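Local structure of amidohydrolase (Brucella melitensis biovar Abortus, 4F0L) at residues Leu163-Ser171 and Phe185-Ile196; Gly362-Asp370 and Asp409-Phe417. The protein probably acts as a metal-dependent deaminase of the amidohydrolase superfamily, with a single iron(III) ion bound in its TIM-barrel active site. All coordinates share one frame; numbering follows the deposited sequence.

Interaction 1 of 2, residues Leu163-Ser171 and Phe185-Ile196; sequences LLPVFYAHS and FINDPERFARLI
Phe167 and Phe192 form a T-shaped pair between a barrel strand and the helix that follows it, the beta-alpha unit of an amidohydrolase TIM barrel; strand 163-167 and helix 189-196 run nearly antiparallel. The Phe167 ring turns its edge to Phe192, with planes at 87°, while Phe167 CB sits over the middle of the Phe192 face, 4.0 Å from the ring centroid, a CH-pi contact. Both side chains have CG anti to the backbone N (chi1 180° and -176°), which for Phe192 lays the ring along Pro165 and Val166. Phe192 CZ lies 3.3 Å from Pro165 O, near the ring plane. Farther along the helix, Ile196 CD1 packs on Pro165 CG at 3.5 Å, the two side chains crossing at about a right angle. Where the strand ends, Tyr168 and Phe185 lie side by side, pointing the same way, the edge of Phe185 toward the face of Tyr168 and Phe185 CB over the rim of that face. Asn187 N donates to Tyr168 O at 3.1 Å. A water bridges the strand end and the loop: it donates to Val166 O and Phe185 O and accepts from Tyr168 N and, at 2.8 Å, from Asn187 ND2.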
# COMPACT_ATOMS: atom_id res chain seq x y z
N LEU B 163 -7.19 -13.75 -23.02
CA LEU B 163 -8.44 -14.23 -22.47
C LEU B 163 -8.29 -15.69 -22.11
O LEU B 163 -7.82 -16.49 -22.92
CB LEU B 163 -9.57 -14.04 -23.48
CG LEU B 163 -10.97 -14.55 -23.13
CD1 LEU B 163 -11.57 -13.70 -22.00
CD2 LEU B 163 -11.81 -14.47 -24.40
N LEU B 164 -8.66 -16.02 -20.87
CA LEU B 164 -8.42 -17.35 -20.31
C LEU B 164 -9.76 -17.91 -19.74
O LEU B 164 -10.01 -17.84 -18.53
CB LEU B 164 -7.36 -17.25 -19.21
CG LEU B 164 -5.99 -16.70 -19.66
CD1 LEU B 164 -5.17 -16.30 -18.43
CD2 LEU B 164 -5.20 -17.66 -20.55
N PRO B 165 -10.64 -18.37 -20.61
CA PRO B 165 -11.91 -18.91 -20.13
C PRO B 165 -11.65 -20.08 -19.19
O PRO B 165 -10.82 -20.94 -19.50
CB PRO B 165 -12.60 -19.39 -21.41
CG PRO B 165 -12.01 -18.53 -22.49
CD PRO B 165 -10.56 -18.45 -22.08
N VAL B 166 -12.36 -20.10 -18.08
CA VAL B 166 -12.15 -21.05 -17.01
C VAL B 166 -13.02 -22.34 -17.14
O VAL B 166 -14.26 -22.29 -17.43
CB VAL B 166 -12.45 -20.38 -15.66
CG1 VAL B 166 -12.35 -21.39 -14.49
CG2 VAL B 166 -11.48 -19.22 -15.43
N PHE B 167 -12.35 -23.46 -16.97
CA PHE B 167 -13.04 -24.73 -16.90
C PHE B 167 -13.26 -25.05 -15.44
O PHE B 167 -12.31 -25.09 -14.66
CB PHE B 167 -12.25 -25.88 -17.56
CG PHE B 167 -12.99 -27.18 -17.45
CD1 PHE B 167 -14.03 -27.47 -18.32
CD2 PHE B 167 -12.74 -28.04 -16.40
CE1 PHE B 167 -14.76 -28.63 -18.19
CE2 PHE B 167 -13.47 -29.20 -16.24
CZ PHE B 167 -14.49 -29.50 -17.15
N TYR B 168 -14.52 -25.30 -15.09
CA TYR B 168 -14.96 -25.53 -13.70
C TYR B 168 -16.12 -26.53 -13.72
O TYR B 168 -17.12 -26.30 -14.38
CB TYR B 168 -15.46 -24.21 -13.13
CG TYR B 168 -15.61 -24.10 -11.62
CD1 TYR B 168 -16.42 -24.96 -10.89
CD2 TYR B 168 -14.98 -23.08 -10.93
CE1 TYR B 168 -16.57 -24.83 -9.52
CE2 TYR B 168 -15.12 -22.95 -9.58
CZ TYR B 168 -15.90 -23.83 -8.89
OH TYR B 168 -16.02 -23.65 -7.54
N ALA B 169 -15.99 -27.63 -12.99
CA ALA B 169 -17.03 -28.67 -13.01
C ALA B 169 -17.37 -29.29 -11.64
O ALA B 169 -18.34 -30.02 -11.55
CB ALA B 169 -16.63 -29.77 -13.98
N HIS B 170 -16.58 -29.02 -10.60
CA HIS B 170 -16.70 -29.72 -9.32
C HIS B 170 -16.43 -28.85 -8.13
O HIS B 170 -15.73 -27.82 -8.23
CB HIS B 170 -15.75 -30.91 -9.32
CG HIS B 170 -15.97 -31.81 -10.49
ND1 HIS B 170 -17.01 -32.66 -10.55
CD2 HIS B 170 -15.31 -31.91 -11.69
CE1 HIS B 170 -16.99 -33.29 -11.71
NE2 HIS B 170 -15.95 -32.83 -12.42
N SER B 171 -17.01 -29.24 -7.00
CA SER B 171 -16.90 -28.47 -5.78
C SER B 171 -15.87 -29.05 -4.80
O SER B 171 -15.77 -28.56 -3.70
CB SER B 171 -18.27 -28.41 -5.09
OG SER B 171 -18.63 -29.72 -4.66
N PHE B 185 -20.80 -21.02 -13.55
CA PHE B 185 -19.37 -21.25 -13.83
C PHE B 185 -19.15 -22.56 -14.56
O PHE B 185 -18.08 -22.78 -15.12
CB PHE B 185 -18.54 -21.32 -12.55
CG PHE B 185 -18.78 -20.20 -11.55
CD1 PHE B 185 -19.23 -18.96 -11.96
CD2 PHE B 185 -18.56 -20.42 -10.20
CE1 PHE B 185 -19.45 -17.95 -11.05
CE2 PHE B 185 -18.79 -19.42 -9.26
CZ PHE B 185 -19.24 -18.19 -9.69
N ILE B 186 -20.16 -23.42 -14.52
CA ILE B 186 -20.02 -24.85 -14.82
C ILE B 186 -19.99 -25.12 -16.32
O ILE B 186 -20.76 -24.53 -17.07
CB ILE B 186 -21.23 -25.63 -14.20
CG1 ILE B 186 -21.20 -25.55 -12.69
CG2 ILE B 186 -21.31 -27.09 -14.66
CD1 ILE B 186 -22.40 -26.24 -12.05
N ASN B 187 -19.10 -26.00 -16.75
CA ASN B 187 -19.18 -26.61 -18.07
C ASN B 187 -18.69 -28.03 -17.99
O ASN B 187 -17.93 -28.38 -17.07
CB ASN B 187 -18.32 -25.87 -19.10
CG ASN B 187 -18.89 -24.56 -19.51
OD1 ASN B 187 -19.95 -24.50 -20.14
ND2 ASN B 187 -18.17 -23.46 -19.18
N ASP B 188 -19.08 -28.85 -18.97
CA ASP B 188 -18.37 -30.10 -19.23
C ASP B 188 -17.37 -29.86 -20.38
O ASP B 188 -17.39 -28.77 -20.99
CB ASP B 188 -19.34 -31.27 -19.49
CG ASP B 188 -20.18 -31.11 -20.75
OD1 ASP B 188 -19.86 -30.29 -21.63
OD2 ASP B 188 -21.16 -31.86 -20.89
N PRO B 189 -16.48 -30.83 -20.65
CA PRO B 189 -15.39 -30.50 -21.59
C PRO B 189 -15.92 -30.19 -22.99
O PRO B 189 -15.37 -29.34 -23.68
CB PRO B 189 -14.53 -31.77 -21.58
CG PRO B 189 -14.76 -32.34 -20.22
CD PRO B 189 -16.23 -32.11 -19.97
N GLU B 190 -17.01 -30.85 -23.36
CA GLU B 190 -17.61 -30.61 -24.64
C GLU B 190 -18.16 -29.18 -24.76
O GLU B 190 -17.88 -28.48 -25.73
CB GLU B 190 -18.73 -31.62 -24.91
CG GLU B 190 -19.29 -31.55 -26.32
CD GLU B 190 -20.45 -30.56 -26.46
OE1 GLU B 190 -21.02 -30.09 -25.42
OE2 GLU B 190 -20.77 -30.22 -27.63
N ARG B 191 -18.97 -28.76 -23.78
CA ARG B 191 -19.52 -27.41 -23.84
C ARG B 191 -18.43 -26.36 -23.67
O ARG B 191 -18.51 -25.28 -24.26
CB ARG B 191 -20.62 -27.19 -22.81
CG ARG B 191 -21.37 -25.88 -23.02
CD ARG B 191 -22.69 -25.87 -22.26
NE ARG B 191 -22.46 -25.69 -20.83
CZ ARG B 191 -23.32 -26.00 -19.86
NH1 ARG B 191 -24.50 -26.54 -20.16
NH2 ARG B 191 -23.00 -25.79 -18.58
N PHE B 192 -17.38 -26.71 -22.92
CA PHE B 192 -16.22 -25.84 -22.80
C PHE B 192 -15.50 -25.63 -24.14
O PHE B 192 -15.14 -24.49 -24.45
CB PHE B 192 -15.23 -26.35 -21.73
CG PHE B 192 -14.08 -25.42 -21.50
CD1 PHE B 192 -14.23 -24.27 -20.73
CD2 PHE B 192 -12.84 -25.68 -22.05
CE1 PHE B 192 -13.16 -23.39 -20.53
CE2 PHE B 192 -11.77 -24.80 -21.85
CZ PHE B 192 -11.93 -23.66 -21.10
N ALA B 193 -15.26 -26.72 -24.89
CA ALA B 193 -14.62 -26.58 -26.23
C ALA B 193 -15.47 -25.65 -27.13
O ALA B 193 -14.94 -24.78 -27.82
CB ALA B 193 -14.41 -27.95 -26.92
N ARG B 194 -16.78 -25.83 -27.12
CA ARG B 194 -17.65 -24.96 -27.90
C ARG B 194 -17.55 -23.49 -27.44
O ARG B 194 -17.57 -22.58 -28.24
CB ARG B 194 -19.09 -25.47 -27.85
CG ARG B 194 -19.35 -26.69 -28.73
CD ARG B 194 -20.84 -26.96 -28.92
NE ARG B 194 -21.42 -27.53 -27.71
CZ ARG B 194 -22.35 -26.95 -26.94
NH1 ARG B 194 -22.76 -27.59 -25.84
NH2 ARG B 194 -22.88 -25.75 -27.23
N LEU B 195 -17.39 -23.26 -26.14
CA LEU B 195 -17.24 -21.89 -25.63
C LEU B 195 -15.92 -21.29 -26.11
O LEU B 195 -15.89 -20.14 -26.58
CB LEU B 195 -17.30 -21.91 -24.11
CG LEU B 195 -17.02 -20.58 -23.39
CD1 LEU B 195 -18.17 -19.64 -23.58
CD2 LEU B 195 -16.78 -20.86 -21.93
N ILE B 196 -14.85 -22.07 -26.02
CA ILE B 196 -13.55 -21.65 -26.53
C ILE B 196 -13.64 -21.29 -28.03
O ILE B 196 -13.09 -20.29 -28.45
CB ILE B 196 -12.48 -22.74 -26.30
CG1 ILE B 196 -12.05 -22.79 -24.82
CG2 ILE B 196 -11.27 -22.53 -27.19
CD1 ILE B 196 -11.40 -21.51 -24.29
O HOH W 1 -16.46 -23.82 -16.99

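Interaction 2 of 2, residues Gly362-Asp370 and Asp409-Phe417; sequences GSTGRALFD and DVVLDGWIF
Asp413 reaches across to the start of helix 364-370 and holds it with both carboxylate oxygens. Asp413 OD2 accepts from Ser363 OG at 2.8 Å, on the syn side but tilted out of the carboxylate plane. Asp413 OD1 accepts from Gly365 N at 2.8 Å through a bent bond (132°). The Ser363 hydroxyl caps the helix, OG accepting from Arg366 N at 3.0 Å while it donates to Asp413. Gly365 brings the backbones close, its CA lying 4.9 Å from that of Asp413. Beside this, Arg366 NH1 forms a salt bridge with Asp409 OD1 at 2.9 Å, on the syn lone pair. The arginine chain bends at chi2 (65°), passing Leu412 CD1, and Arg366 NE is held by Asp370 OD2 at 2.7 Å. Phe369 CE1 meets the Trp415 ring edge at CZ3, 3.6 Å away. In the second shell, Trp25 NE1 donates to Asp409 OD1, while Arg79 of the second subunit forms a salt bridge with Asp409 OD2, tying the contact to the dimer interface. The two helices cross almost perpendicularly (83°), with Leu20 of strand 19-21 against Arg366, Phe369 and Leu412, and helix 336-351 against Thr364, Leu368 and Ile416; Val58 and Met61 of strand 56-66 touch the Phe369 side chain.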
# COMPACT_ATOMS: atom_id res chain seq x y z
N GLY B 362 21.65 -4.92 -6.30
CA GLY B 362 20.92 -3.88 -7.01
C GLY B 362 19.71 -3.33 -6.27
O GLY B 362 19.48 -3.58 -5.06
N SER B 363 18.94 -2.54 -7.02
CA SER B 363 17.72 -1.94 -6.55
C SER B 363 16.63 -3.00 -6.42
O SER B 363 16.44 -3.82 -7.33
CB SER B 363 17.29 -0.83 -7.54
OG SER B 363 15.90 -0.54 -7.48
N THR B 364 15.88 -2.96 -5.33
CA THR B 364 14.74 -3.87 -5.15
C THR B 364 13.64 -3.51 -6.15
O THR B 364 13.04 -4.40 -6.76
CB THR B 364 14.21 -3.81 -3.69
OG1 THR B 364 15.26 -4.18 -2.80
CG2 THR B 364 13.07 -4.76 -3.48
N GLY B 365 13.39 -2.23 -6.36
CA GLY B 365 12.34 -1.82 -7.30
C GLY B 365 12.67 -2.23 -8.73
O GLY B 365 11.81 -2.71 -9.47
N ARG B 366 13.94 -2.08 -9.10
CA ARG B 366 14.43 -2.53 -10.40
C ARG B 366 14.22 -4.03 -10.63
O ARG B 366 13.64 -4.44 -11.65
CB ARG B 366 15.91 -2.16 -10.55
CG ARG B 366 16.64 -2.75 -11.76
CD ARG B 366 16.14 -2.24 -13.11
NE ARG B 366 16.92 -2.86 -14.19
CZ ARG B 366 18.16 -2.48 -14.53
NH1 ARG B 366 18.76 -1.51 -13.86
NH2 ARG B 366 18.81 -3.10 -15.50
N ALA B 367 14.66 -4.85 -9.70
CA ALA B 367 14.53 -6.30 -9.82
C ALA B 367 13.07 -6.71 -9.92
O ALA B 367 12.71 -7.54 -10.75
CB ALA B 367 15.19 -7.00 -8.63
N LEU B 368 12.22 -6.12 -9.10
CA LEU B 368 10.83 -6.51 -9.09
C LEU B 368 10.13 -6.07 -10.37
O LEU B 368 9.34 -6.83 -10.94
CB LEU B 368 10.14 -5.91 -7.87
CG LEU B 368 10.47 -6.66 -6.58
CD1 LEU B 368 9.70 -6.02 -5.46
CD2 LEU B 368 10.17 -8.16 -6.66
N PHE B 369 10.41 -4.85 -10.80
CA PHE B 369 9.78 -4.32 -11.98
C PHE B 369 10.20 -5.11 -13.20
O PHE B 369 9.34 -5.54 -13.97
CB PHE B 369 10.08 -2.85 -12.20
CG PHE B 369 9.35 -2.29 -13.38
CD1 PHE B 369 8.04 -1.88 -13.28
CD2 PHE B 369 9.97 -2.23 -14.64
CE1 PHE B 369 7.35 -1.37 -14.38
CE2 PHE B 369 9.29 -1.74 -15.73
CZ PHE B 369 7.98 -1.31 -15.60
N ASP B 370 11.50 -5.34 -13.38
CA ASP B 370 11.97 -6.09 -14.53
C ASP B 370 11.37 -7.49 -14.50
O ASP B 370 10.94 -8.02 -15.52
CB ASP B 370 13.50 -6.26 -14.53
CG ASP B 370 14.25 -5.06 -15.05
OD1 ASP B 370 13.67 -4.16 -15.73
OD2 ASP B 370 15.46 -5.05 -14.82
N ASP B 409 17.27 3.61 -11.73
CA ASP B 409 16.76 2.75 -10.64
C ASP B 409 16.11 3.57 -9.48
O ASP B 409 15.11 3.16 -8.89
CB ASP B 409 17.89 1.88 -10.08
CG ASP B 409 18.26 0.72 -10.99
OD1 ASP B 409 17.60 0.49 -12.03
OD2 ASP B 409 19.24 0.03 -10.65
N VAL B 410 16.69 4.72 -9.19
CA VAL B 410 16.19 5.61 -8.17
C VAL B 410 14.76 6.04 -8.50
O VAL B 410 13.90 6.15 -7.61
CB VAL B 410 17.13 6.84 -8.00
CG1 VAL B 410 16.52 7.89 -7.08
CG2 VAL B 410 18.48 6.37 -7.46
N VAL B 411 14.48 6.21 -9.80
CA VAL B 411 13.11 6.53 -10.20
C VAL B 411 12.14 5.39 -9.83
O VAL B 411 11.03 5.64 -9.32
CB VAL B 411 12.97 6.85 -11.71
CG1 VAL B 411 11.49 6.95 -12.08
CG2 VAL B 411 13.74 8.11 -12.09
N LEU B 412 12.55 4.14 -10.09
CA LEU B 412 11.69 2.98 -9.80
C LEU B 412 11.45 2.86 -8.30
O LEU B 412 10.32 2.59 -7.86
CB LEU B 412 12.29 1.68 -10.33
CG LEU B 412 12.38 1.55 -11.85
CD1 LEU B 412 13.13 0.27 -12.27
CD2 LEU B 412 10.99 1.65 -12.49
N ASP B 413 12.51 3.04 -7.51
CA ASP B 413 12.37 2.92 -6.06
C ASP B 413 11.48 4.03 -5.50
O ASP B 413 10.70 3.81 -4.57
CB ASP B 413 13.74 2.86 -5.40
CG ASP B 413 14.47 1.55 -5.68
OD1 ASP B 413 13.81 0.53 -5.88
OD2 ASP B 413 15.70 1.53 -5.68
N GLY B 414 11.53 5.21 -6.11
CA GLY B 414 10.71 6.34 -5.67
C GLY B 414 9.26 6.11 -5.98
O GLY B 414 8.36 6.36 -5.17
N TRP B 415 9.04 5.54 -7.14
CA TRP B 415 7.72 5.19 -7.59
C TRP B 415 7.12 4.14 -6.73
O TRP B 415 5.99 4.27 -6.28
CB TRP B 415 7.83 4.65 -9.01
CG TRP B 415 6.55 4.24 -9.68
CD1 TRP B 415 5.26 4.70 -9.41
CD2 TRP B 415 6.42 3.32 -10.78
NE1 TRP B 415 4.36 4.11 -10.25
CE2 TRP B 415 5.00 3.28 -11.11
CE3 TRP B 415 7.30 2.51 -11.50
CZ2 TRP B 415 4.51 2.48 -12.14
CZ3 TRP B 415 6.79 1.71 -12.52
CH2 TRP B 415 5.43 1.70 -12.83
N ILE B 416 7.85 3.05 -6.52
CA ILE B 416 7.27 1.86 -5.90
C ILE B 416 7.20 1.95 -4.38
O ILE B 416 6.25 1.48 -3.79
CB ILE B 416 8.06 0.60 -6.30
CG1 ILE B 416 7.83 0.31 -7.78
CG2 ILE B 416 7.66 -0.60 -5.43
CD1 ILE B 416 8.87 -0.62 -8.40
N PHE B 417 8.20 2.56 -3.74
CA PHE B 417 8.28 2.56 -2.28
C PHE B 417 7.93 3.85 -1.59
O PHE B 417 7.54 3.84 -0.45
CB PHE B 417 9.66 2.08 -1.83
CG PHE B 417 9.94 0.65 -2.20
CD1 PHE B 417 9.34 -0.39 -1.51
CD2 PHE B 417 10.75 0.34 -3.29
CE1 PHE B 417 9.58 -1.71 -1.85
CE2 PHE B 417 10.98 -0.98 -3.64
CZ PHE B 417 10.40 -2.01 -2.93
O HOH W 2 19.73 -2.43 -9.67

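In the fold
Interaction 1 comes wholly before interaction 2 along the chain, and both lie in the amidohydrolase part of it. Their centres are 39 Å apart, on opposite sides of the chain's centre, and their nearest atoms are about 18 Å apart. Strand 160-167 of interaction 1 belongs to the same mixed sheet as strand 56-66, which carries the iron ligand His65, with His67 just beyond its end, and packs against Phe369 of interaction 2. The first contact joins a barrel strand to its following helix near the metal, whereas the second joins two helices away from the iron site and meets the other subunit. One therefore belongs to the catalytic barrel's wall, the other to the dimer-facing periphery.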